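Long-range contacts in saframycin Mx1 synthetase B (Legionella pneumophila subsp. pneumophila, PDB 3KXW), which belongs to the ANL superfamily of AMP-binding enzymes and holds 5'-O-[(S)-(dodecanoyloxy)(hydroxy)phosphoryl]adenosine in a pocket in this model: residues Asp472-Leu482 / Glu524-Leu535; Gly487-Gln495 / Arg557-Leu565. All blocks are in the same frame, centred on the assembly; numbering follows the deposited sequence.

Contact 1 (Asp472-Leu482 / Glu524-Leu535)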
loop_
_atom_site.group_PDB
_atom_site.type_symbol
_atom_site.label_atom_id
_atom_site.label_comp_id
_atom_site.label_asym_id
_atom_site.label_seq_id
_atom_site.Cartn_x
_atom_site.Cartn_y
_atom_site.Cartn_z
ATOM N N ASP A 472 7.895 7.689 -17.418
ATOM C CA ASP A 472 7.324 8.652 -16.491
ATOM C C ASP A 472 8.252 8.965 -15.325
ATOM O O ASP A 472 8.263 10.087 -14.824
ATOM C CB ASP A 472 5.939 8.214 -16.011
ATOM C CG ASP A 472 4.891 8.287 -17.109
ATOM O OD1 ASP A 472 5.131 8.949 -18.142
ATOM O OD2 ASP A 472 3.807 7.697 -16.933
ATOM N N ILE A 473 9.031 7.974 -14.903
ATOM C CA ILE A 473 10.032 8.161 -13.850
ATOM C C ILE A 473 11.132 9.082 -14.369
ATOM O O ILE A 473 11.587 9.969 -13.661
ATOM C CB ILE A 473 10.650 6.830 -13.421
ATOM C CG1 ILE A 473 9.640 5.964 -12.661
ATOM C CG2 ILE A 473 11.896 7.057 -12.574
ATOM C CD1 ILE A 473 10.119 4.528 -12.458
ATOM N N GLU A 474 11.546 8.881 -15.613
ATOM C CA GLU A 474 12.564 9.739 -16.213
ATOM C C GLU A 474 12.075 11.187 -16.268
ATOM O O GLU A 474 12.831 12.120 -15.974
ATOM C CB GLU A 474 12.959 9.200 -17.601
ATOM C CG GLU A 474 13.651 7.848 -17.506
ATOM C CD GLU A 474 13.722 7.090 -18.836
ATOM O OE1 GLU A 474 13.259 7.633 -19.859
ATOM O OE2 GLU A 474 14.246 5.961 -18.846
ATOM N N PHE A 475 10.806 11.365 -16.622
ATOM C CA PHE A 475 10.186 12.692 -16.653
ATOM C C PHE A 475 10.249 13.371 -15.290
ATOM O O PHE A 475 10.603 14.559 -15.193
ATOM C CB PHE A 475 8.730 12.617 -17.108
ATOM C CG PHE A 475 8.053 13.962 -17.182
ATOM C CD1 PHE A 475 8.053 14.681 -18.362
ATOM C CD2 PHE A 475 7.426 14.504 -16.065
ATOM C CE1 PHE A 475 7.434 15.924 -18.437
ATOM C CE2 PHE A 475 6.811 15.752 -16.129
ATOM C CZ PHE A 475 6.818 16.460 -17.328
ATOM N N SER A 476 9.874 12.625 -14.249
ATOM C CA SER A 476 9.910 13.125 -12.883
ATOM C C SER A 476 11.301 13.639 -12.509
ATOM O O SER A 476 11.440 14.748 -11.988
ATOM C CB SER A 476 9.439 12.045 -11.889
ATOM O OG SER A 476 8.023 11.882 -11.947
ATOM N N LEU A 477 12.324 12.836 -12.792
ATOM C CA LEU A 477 13.704 13.203 -12.467
ATOM C C LEU A 477 14.092 14.483 -13.194
ATOM O O LEU A 477 14.683 15.408 -12.609
ATOM C CB LEU A 477 14.666 12.061 -12.855
ATOM C CG LEU A 477 14.563 10.814 -11.975
ATOM C CD1 LEU A 477 15.152 9.562 -12.638
ATOM C CD2 LEU A 477 15.269 11.082 -10.663
HETATM N N MSE A 478 13.750 14.538 -14.474
HETATM C CA MSE A 478 14.133 15.680 -15.295
HETATM C C MSE A 478 13.373 16.936 -14.902
HETATM O O MSE A 478 13.853 18.049 -15.114
HETATM C CB MSE A 478 13.956 15.352 -16.774
HETATM C CG MSE A 478 14.917 14.254 -17.241
HETATM SE SE MSE A 478 16.854 14.727 -17.078
HETATM C CE MSE A 478 17.236 14.147 -15.228
ATOM N N HIS A 479 12.204 16.760 -14.301
ATOM C CA HIS A 479 11.381 17.914 -13.936
ATOM C C HIS A 479 11.428 18.306 -12.462
ATOM O O HIS A 479 10.753 19.247 -12.018
ATOM C CB HIS A 479 9.966 17.726 -14.456
ATOM C CG HIS A 479 9.905 17.702 -15.955
ATOM N ND1 HIS A 479 9.434 18.766 -16.701
ATOM C CD2 HIS A 479 10.319 16.772 -16.850
ATOM C CE1 HIS A 479 9.522 18.472 -17.987
ATOM N NE2 HIS A 479 10.060 17.271 -18.105
ATOM N N SER A 480 12.249 17.600 -11.698
ATOM C CA SER A 480 12.421 17.921 -10.289
ATOM C C SER A 480 13.681 18.753 -10.168
ATOM O O SER A 480 14.474 18.811 -11.106
ATOM C CB SER A 480 12.599 16.650 -9.478
ATOM O OG SER A 480 13.875 16.106 -9.737
ATOM N N PRO A 481 13.866 19.397 -9.010
ATOM C CA PRO A 481 15.055 20.233 -8.767
ATOM C C PRO A 481 16.335 19.403 -8.805
ATOM O O PRO A 481 17.432 19.948 -8.964
ATOM C CB PRO A 481 14.825 20.782 -7.350
ATOM C CG PRO A 481 13.324 20.750 -7.189
ATOM C CD PRO A 481 12.856 19.533 -7.947
ATOM N N LEU A 482 16.198 18.091 -8.669
ATOM C CA LEU A 482 17.362 17.220 -8.744
ATOM C C LEU A 482 18.076 17.352 -10.086
ATOM O O LEU A 482 19.266 17.137 -10.167
ATOM C CB LEU A 482 16.960 15.759 -8.530
ATOM C CG LEU A 482 16.668 15.301 -7.098
ATOM C CD1 LEU A 482 15.725 16.247 -6.373
ATOM C CD2 LEU A 482 16.132 13.873 -7.097
ATOM N N GLU A 524 17.032 11.438 -2.221
ATOM C CA GLU A 524 16.119 12.328 -2.935
ATOM C C GLU A 524 15.492 11.607 -4.102
ATOM O O GLU A 524 14.309 11.788 -4.404
ATOM C CB GLU A 524 16.860 13.577 -3.440
ATOM C CG GLU A 524 17.145 14.565 -2.332
ATOM C CD GLU A 524 18.203 15.597 -2.694
ATOM O OE1 GLU A 524 18.915 15.413 -3.710
ATOM O OE2 GLU A 524 18.341 16.586 -1.940
ATOM N N ILE A 525 16.290 10.787 -4.774
ATOM C CA ILE A 525 15.757 10.029 -5.879
ATOM C C ILE A 525 14.706 9.039 -5.365
ATOM O O ILE A 525 13.602 8.969 -5.893
ATOM C CB ILE A 525 16.860 9.305 -6.636
ATOM C CG1 ILE A 525 17.715 10.341 -7.376
ATOM C CG2 ILE A 525 16.235 8.329 -7.616
ATOM C CD1 ILE A 525 19.063 9.778 -7.922
ATOM N N PHE A 526 15.041 8.300 -4.317
ATOM C CA PHE A 526 14.083 7.346 -3.772
ATOM C C PHE A 526 12.768 8.027 -3.399
ATOM O O PHE A 526 11.677 7.570 -3.783
ATOM C CB PHE A 526 14.663 6.554 -2.586
ATOM C CG PHE A 526 13.782 5.410 -2.165
ATOM C CD1 PHE A 526 13.974 4.136 -2.676
ATOM C CD2 PHE A 526 12.730 5.629 -1.300
ATOM C CE1 PHE A 526 13.139 3.079 -2.285
ATOM C CE2 PHE A 526 11.884 4.595 -0.918
ATOM C CZ PHE A 526 12.094 3.316 -1.421
ATOM N N GLU A 527 12.860 9.136 -2.679
ATOM C CA GLU A 527 11.656 9.886 -2.283
ATOM C C GLU A 527 10.827 10.407 -3.466
ATOM O O GLU A 527 9.597 10.310 -3.488
ATOM C CB GLU A 527 12.043 11.027 -1.344
ATOM C CG GLU A 527 10.875 11.921 -0.943
ATOM C CD GLU A 527 11.339 13.167 -0.183
ATOM O OE1 GLU A 527 12.113 13.027 0.800
ATOM O OE2 GLU A 527 10.955 14.280 -0.589
ATOM N N LEU A 528 11.506 10.932 -4.477
ATOM C CA LEU A 528 10.814 11.435 -5.657
ATOM C C LEU A 528 9.975 10.390 -6.355
ATOM O O LEU A 528 8.819 10.641 -6.693
ATOM C CB LEU A 528 11.818 12.028 -6.655
ATOM C CG LEU A 528 11.204 12.572 -7.942
ATOM C CD1 LEU A 528 10.379 13.828 -7.649
ATOM C CD2 LEU A 528 12.294 12.890 -8.955
ATOM N N VAL A 529 10.557 9.218 -6.604
ATOM C CA VAL A 529 9.847 8.176 -7.329
ATOM C C VAL A 529 8.699 7.606 -6.468
ATOM O O VAL A 529 7.617 7.300 -6.964
ATOM C CB VAL A 529 10.829 7.060 -7.752
ATOM C CG1 VAL A 529 10.079 5.924 -8.415
ATOM C CG2 VAL A 529 11.905 7.651 -8.688
ATOM N N TYR A 530 8.951 7.463 -5.180
ATOM C CA TYR A 530 7.908 6.993 -4.270
ATOM C C TYR A 530 6.685 7.916 -4.280
ATOM O O TYR A 530 5.541 7.445 -4.377
ATOM C CB TYR A 530 8.448 6.861 -2.858
ATOM C CG TYR A 530 7.426 6.303 -1.899
ATOM C CD1 TYR A 530 7.327 4.938 -1.665
ATOM C CD2 TYR A 530 6.535 7.156 -1.243
ATOM C CE1 TYR A 530 6.372 4.434 -0.777
ATOM C CE2 TYR A 530 5.588 6.663 -0.355
ATOM C CZ TYR A 530 5.510 5.309 -0.124
ATOM O OH TYR A 530 4.553 4.847 0.772
ATOM N N GLU A 531 6.935 9.217 -4.200
ATOM C CA GLU A 531 5.872 10.231 -4.185
ATOM C C GLU A 531 5.133 10.397 -5.511
ATOM O O GLU A 531 3.906 10.480 -5.529
ATOM C CB GLU A 531 6.443 11.566 -3.708
ATOM C CG GLU A 531 7.043 11.439 -2.320
ATOM C CD GLU A 531 6.217 12.077 -1.205
ATOM O OE1 GLU A 531 6.350 13.314 -1.030
ATOM O OE2 GLU A 531 5.489 11.350 -0.459
ATOM N N ASN A 532 5.880 10.427 -6.615
ATOM C CA ASN A 532 5.296 10.641 -7.932
ATOM C C ASN A 532 4.679 9.399 -8.558
ATOM O O ASN A 532 3.779 9.515 -9.388
ATOM C CB ASN A 532 6.341 11.228 -8.895
ATOM C CG ASN A 532 6.688 12.688 -8.582
ATOM O OD1 ASN A 532 6.371 13.208 -7.508
ATOM N ND2 ASN A 532 7.351 13.351 -9.529
ATOM N N HIS A 533 5.154 8.215 -8.177
ATOM C CA HIS A 533 4.766 6.987 -8.884
ATOM C C HIS A 533 4.338 5.818 -8.007
ATOM O O HIS A 533 3.928 4.762 -8.508
ATOM C CB HIS A 533 5.897 6.559 -9.822
ATOM C CG HIS A 533 6.284 7.634 -10.777
ATOM N ND1 HIS A 533 5.539 7.931 -11.898
ATOM C CD2 HIS A 533 7.289 8.539 -10.738
ATOM C CE1 HIS A 533 6.103 8.946 -12.538
ATOM N NE2 HIS A 533 7.165 9.335 -11.852
ATOM N N GLN A 534 4.425 6.011 -6.703
ATOM C CA GLN A 534 4.129 4.930 -5.760
ATOM C C GLN A 534 4.953 3.694 -6.090
ATOM O O GLN A 534 4.444 2.572 -6.034
ATOM C CB GLN A 534 2.621 4.602 -5.758
ATOM C CG GLN A 534 1.741 5.700 -5.151
ATOM C CD GLN A 534 1.720 6.960 -5.994
ATOM O OE1 GLN A 534 1.311 6.941 -7.162
ATOM N NE2 GLN A 534 2.159 8.067 -5.408
ATOM N N LEU A 535 6.227 3.900 -6.441
ATOM C CA LEU A 535 7.129 2.793 -6.698
ATOM C C LEU A 535 8.387 2.951 -5.847
ATOM O O LEU A 535 8.717 4.063 -5.441
ATOM C CB LEU A 535 7.533 2.744 -8.180
ATOM C CG LEU A 535 6.407 2.453 -9.189
ATOM C CD1 LEU A 535 6.873 2.792 -10.585
ATOM C CD2 LEU A 535 5.975 0.986 -9.099
HETATM O O HOH W 1 9.129 15.716 -10.808
#
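Ser476 and His533 meet through a short hydrogen bond, 2.7 Å from OG to NE2. Either partner could be its donor. Asn532 adds a second bond to the same hydroxyl: ND2 lies 2.9 Å from Ser476 OG. This N-H points almost straight at the oxygen (175°), which sits in the amide plane. One buried hydroxyl is thus gripped by two neighbouring side chains, Asn532 and His533. The Ser476 OG stands anti to the carbonyl carbon (chi1 -75°), which turns it toward both of them.

The imidazole is also held over one face. Ile473 CG1 makes a CH-pi contact there, 4.2 Å from the centroid of the His533 ring and set toward its rim. Next to NE2, His533 CE1 packs against Asp472 CB (3.6 Å). The bond at NE2 and the isoleucine over the face together limit rotation of the ring; Asn532 helps to fix the hydroxyl. A water accepts a weak bond from Asn532 ND2 and donates to Ser476 O.

Further along, the contact becomes apolar. Leu528 sends CD2 against Leu477 CD2 at 3.9 Å. The same methyl touches Ser480 OG. Leu482 lays CD2 against Glu524 CB (3.7 Å) and Ile525 CG1. On the side of His533, Ile473 CG2 meets Val529 CG2 at 3.9 Å, and its CD1 reaches Leu535 CD1.

Beyond the pair, Lys102 of helix 101-114 touches both Asp472 and His533. The axes of 472-479 and 524-533 approach to 10.0 Å, with their directions 122° apart. This is a helix-helix interface of the C-terminal domain of an ANL-family protein, with a polar cluster at one end and a leucine-rich patch at the other.

Contact 2 (Gly487-Gln495 / Arg557-Leu565)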
loop_
_atom_site.group_PDB
_atom_site.type_symbol
_atom_site.label_atom_id
_atom_site.label_comp_id
_atom_site.label_asym_id
_atom_site.label_seq_id
_atom_site.Cartn_x
_atom_site.Cartn_y
_atom_site.Cartn_z
ATOM N N GLY A 487 22.887 15.008 -15.463
ATOM C CA GLY A 487 22.774 15.091 -16.905
ATOM C C GLY A 487 21.517 14.335 -17.291
ATOM O O GLY A 487 20.420 14.622 -16.782
ATOM N N LYS A 488 21.689 13.353 -18.170
ATOM C CA LYS A 488 20.599 12.474 -18.577
ATOM C C LYS A 488 20.339 11.329 -17.590
ATOM O O LYS A 488 21.176 11.002 -16.746
ATOM C CB LYS A 488 20.858 11.927 -19.987
ATOM C CG LYS A 488 20.792 13.002 -21.078
ATOM C CD LYS A 488 19.460 13.715 -21.030
ATOM C CE LYS A 488 19.227 14.510 -22.290
ATOM N NZ LYS A 488 20.405 15.382 -22.571
ATOM N N CYS A 489 19.168 10.715 -17.702
ATOM C CA CYS A 489 18.824 9.623 -16.806
ATOM C C CYS A 489 18.024 8.539 -17.537
ATOM O O CYS A 489 17.490 8.757 -18.624
ATOM C CB CYS A 489 18.016 10.140 -15.606
ATOM S SG CYS A 489 16.281 10.585 -15.976
ATOM N N ALA A 490 17.930 7.381 -16.911
ATOM C CA ALA A 490 17.178 6.282 -17.477
ATOM C C ALA A 490 16.677 5.431 -16.319
ATOM O O ALA A 490 17.345 5.326 -15.301
ATOM C CB ALA A 490 18.051 5.464 -18.409
ATOM N N ALA A 491 15.477 4.878 -16.468
ATOM C CA ALA A 491 14.896 3.998 -15.455
ATOM C C ALA A 491 14.427 2.725 -16.136
ATOM O O ALA A 491 13.905 2.773 -17.230
ATOM C CB ALA A 491 13.725 4.679 -14.777
ATOM N N PHE A 492 14.599 1.594 -15.471
ATOM C CA PHE A 492 14.198 0.328 -16.051
ATOM C C PHE A 492 14.198 -0.716 -14.972
ATOM O O PHE A 492 14.805 -0.530 -13.918
ATOM C CB PHE A 492 15.138 -0.083 -17.188
ATOM C CG PHE A 492 16.592 -0.012 -16.837
ATOM C CD1 PHE A 492 17.268 -1.132 -16.370
ATOM C CD2 PHE A 492 17.288 1.174 -16.953
ATOM C CE1 PHE A 492 18.613 -1.070 -16.035
ATOM C CE2 PHE A 492 18.639 1.242 -16.617
ATOM C CZ PHE A 492 19.299 0.118 -16.168
ATOM N N VAL A 493 13.556 -1.840 -15.256
ATOM C CA VAL A 493 13.531 -2.947 -14.309
ATOM C C VAL A 493 14.385 -4.096 -14.793
ATOM O O VAL A 493 14.312 -4.499 -15.962
ATOM C CB VAL A 493 12.098 -3.461 -14.096
ATOM C CG1 VAL A 493 12.096 -4.645 -13.112
ATOM C CG2 VAL A 493 11.236 -2.350 -13.577
ATOM N N ILE A 494 15.191 -4.620 -13.877
ATOM C CA ILE A 494 16.092 -5.734 -14.133
ATOM C C ILE A 494 15.563 -6.942 -13.397
ATOM O O ILE A 494 15.163 -6.817 -12.242
ATOM C CB ILE A 494 17.490 -5.405 -13.572
ATOM C CG1 ILE A 494 18.073 -4.230 -14.345
ATOM C CG2 ILE A 494 18.417 -6.604 -13.632
ATOM C CD1 ILE A 494 17.875 -4.367 -15.826
ATOM N N GLN A 495 15.535 -8.101 -14.051
ATOM C CA GLN A 495 15.234 -9.334 -13.318
ATOM C C GLN A 495 16.542 -10.002 -12.957
ATOM O O GLN A 495 17.379 -10.234 -13.819
ATOM C CB GLN A 495 14.353 -10.293 -14.105
ATOM C CG GLN A 495 13.881 -11.449 -13.230
ATOM C CD GLN A 495 13.173 -12.547 -14.004
ATOM O OE1 GLN A 495 13.130 -12.535 -15.231
ATOM N NE2 GLN A 495 12.607 -13.509 -13.277
ATOM N N ARG A 557 18.211 5.321 -25.117
ATOM C CA ARG A 557 19.040 5.658 -23.964
ATOM C C ARG A 557 18.919 4.570 -22.898
ATOM O O ARG A 557 19.905 4.131 -22.308
ATOM C CB ARG A 557 18.586 7.010 -23.401
ATOM C CG ARG A 557 19.557 7.667 -22.435
ATOM C CD ARG A 557 19.045 9.023 -21.968
ATOM N NE ARG A 557 19.065 10.008 -23.039
ATOM C CZ ARG A 557 17.978 10.563 -23.567
ATOM N NH1 ARG A 557 16.772 10.239 -23.111
ATOM N NH2 ARG A 557 18.095 11.450 -24.545
ATOM N N ARG A 558 17.682 4.165 -22.651
ATOM C CA ARG A 558 17.343 3.168 -21.643
ATOM C C ARG A 558 17.956 1.815 -21.991
ATOM O O ARG A 558 18.500 1.118 -21.127
ATOM C CB ARG A 558 15.818 3.056 -21.619
ATOM C CG ARG A 558 15.221 2.310 -20.498
ATOM C CD ARG A 558 13.700 2.512 -20.495
ATOM N NE ARG A 558 13.313 3.910 -20.669
ATOM C CZ ARG A 558 12.443 4.331 -21.582
ATOM N NH1 ARG A 558 11.860 3.463 -22.388
ATOM N NH2 ARG A 558 12.124 5.616 -21.669
ATOM N N ASN A 559 17.876 1.439 -23.264
ATOM C CA ASN A 559 18.470 0.175 -23.706
ATOM C C ASN A 559 19.986 0.153 -23.583
ATOM O O ASN A 559 20.572 -0.873 -23.260
ATOM C CB ASN A 559 18.049 -0.156 -25.137
ATOM C CG ASN A 559 16.577 -0.482 -25.239
ATOM O OD1 ASN A 559 15.944 -0.834 -24.242
ATOM N ND2 ASN A 559 16.012 -0.345 -26.444
ATOM N N PHE A 560 20.613 1.296 -23.830
ATOM C CA PHE A 560 22.062 1.413 -23.672
ATOM C C PHE A 560 22.465 1.158 -22.222
ATOM O O PHE A 560 23.387 0.386 -21.955
ATOM C CB PHE A 560 22.554 2.792 -24.129
ATOM C CG PHE A 560 23.984 3.079 -23.751
ATOM C CD1 PHE A 560 25.011 2.880 -24.661
ATOM C CD2 PHE A 560 24.302 3.534 -22.480
ATOM C CE1 PHE A 560 26.337 3.138 -24.313
ATOM C CE2 PHE A 560 25.622 3.782 -22.122
ATOM C CZ PHE A 560 26.638 3.582 -23.042
ATOM N N CYS A 561 21.756 1.801 -21.291
ATOM C CA CYS A 561 22.070 1.690 -19.871
ATOM C C CYS A 561 21.830 0.280 -19.367
ATOM O O CYS A 561 22.600 -0.259 -18.568
ATOM C CB CYS A 561 21.201 2.650 -19.050
ATOM S SG CYS A 561 21.525 4.407 -19.320
ATOM N N ARG A 562 20.731 -0.312 -19.806
ATOM C CA ARG A 562 20.430 -1.675 -19.403
ATOM C C ARG A 562 21.529 -2.623 -19.889
ATOM O O ARG A 562 21.987 -3.483 -19.143
ATOM C CB ARG A 562 19.067 -2.094 -19.940
ATOM C CG ARG A 562 18.736 -3.544 -19.713
ATOM C CD ARG A 562 17.530 -3.934 -20.565
ATOM N NE ARG A 562 16.260 -3.500 -19.981
ATOM C CZ ARG A 562 15.654 -4.121 -18.969
ATOM N NH1 ARG A 562 16.223 -5.190 -18.412
ATOM N NH2 ARG A 562 14.492 -3.670 -18.507
ATOM N N LYS A 563 21.972 -2.423 -21.131
ATOM C CA LYS A 563 22.946 -3.320 -21.756
ATOM C C LYS A 563 24.348 -3.176 -21.183
ATOM O O LYS A 563 25.081 -4.161 -21.065
ATOM C CB LYS A 563 22.983 -3.121 -23.274
ATOM C CG LYS A 563 24.239 -3.709 -23.913
ATOM C CD LYS A 563 24.273 -3.528 -25.426
ATOM C CE LYS A 563 25.587 -4.053 -25.997
ATOM N NZ LYS A 563 25.383 -4.807 -27.270
ATOM N N HIS A 564 24.725 -1.954 -20.822
ATOM C CA HIS A 564 26.069 -1.724 -20.303
ATOM C C HIS A 564 26.187 -1.822 -18.781
ATOM O O HIS A 564 27.286 -1.881 -18.245
ATOM C CB HIS A 564 26.640 -0.413 -20.841
ATOM C CG HIS A 564 26.907 -0.443 -22.313
ATOM N ND1 HIS A 564 26.015 0.049 -23.241
ATOM C CD2 HIS A 564 27.954 -0.933 -23.021
ATOM C CE1 HIS A 564 26.510 -0.119 -24.456
ATOM N NE2 HIS A 564 27.685 -0.711 -24.350
ATOM N N LEU A 565 25.058 -1.856 -18.085
ATOM C CA LEU A 565 25.076 -2.250 -16.692
ATOM C C LEU A 565 25.338 -3.743 -16.677
ATOM O O LEU A 565 26.080 -4.257 -15.838
ATOM C CB LEU A 565 23.730 -1.968 -16.032
ATOM C CG LEU A 565 23.761 -1.871 -14.510
ATOM C CD1 LEU A 565 24.851 -0.888 -14.096
ATOM C CD2 LEU A 565 22.416 -1.420 -13.970
HETATM O O HOH W 2 16.166 -7.639 -16.986
#
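A helix lies across the face of an edge strand here, as in the alpha/beta C-terminal domain of ANL-family proteins. Strand 486-496 is outermost in a four-stranded mixed sheet, and helix 554-567 crosses it; the axes of 487-495 and 557-565 come within 7.8 Å at 69°. The alternating strand side chains Lys488, Ala490 and Phe492 point to the helix. The backbones come nearest at Ala490 and Arg558, 5.2 Å between their CA atoms, consistent with the small side chain of Ala490. Ala490 CB also packs on Cys561 SG at 3.7 Å.

Phe492 is the main wedge. Its CG sits between the backbone N and carbonyl carbon (chi1 50°), and the ring lies against the helix. Arg562 CB covers one ring face in a CH-pi contact, 4.2 Å from the Phe492 centroid. Cys561 CB packs against Phe492 CE2, and Leu565 CD2 meets CZ at the ring edge. At the other end of the strand segment, the aliphatic chain of Lys488 crosses Arg557, its CE over one face of the guanidinium.

Arg558 lays CD against Ala491 O at 3.3 Å, while its NE forms a salt bridge with Glu474 of helix 469-479.

Arg562 bends at chi3 (-79°) and brings its guanidinium back to the strand. Phe492 CD1 lies over one face of it. NH2 donates to Val493 O at 2.7 Å, tilted from the carbonyl plane, and NH1 adds a weak bond of 3.2 Å to the same Val493 O.

Both contacts belong to the C-terminal domain, with centres 16 Å apart. Their segments alternate along the chain: helix 469-479, strand 486-496, helix 515-533, then helix 554-567. Strand 486-496, part of contact 2, runs between helix 469-479 of contact 1 and helix 554-567. Alternate residues face helix 554-567, while Cys489 and Ala491 face helix 469-479. The strand thus ties helices on both faces of its sheet into one unit. Glu474 of contact 1 also reaches the strand, probably by a hydrogen bond from Ala491 N to its OE2. The contact centres lie about 18 Å and 27 Å from the chain centre. In contact 1 the side chain of Leu535 is about 10 Å from the bound ligand.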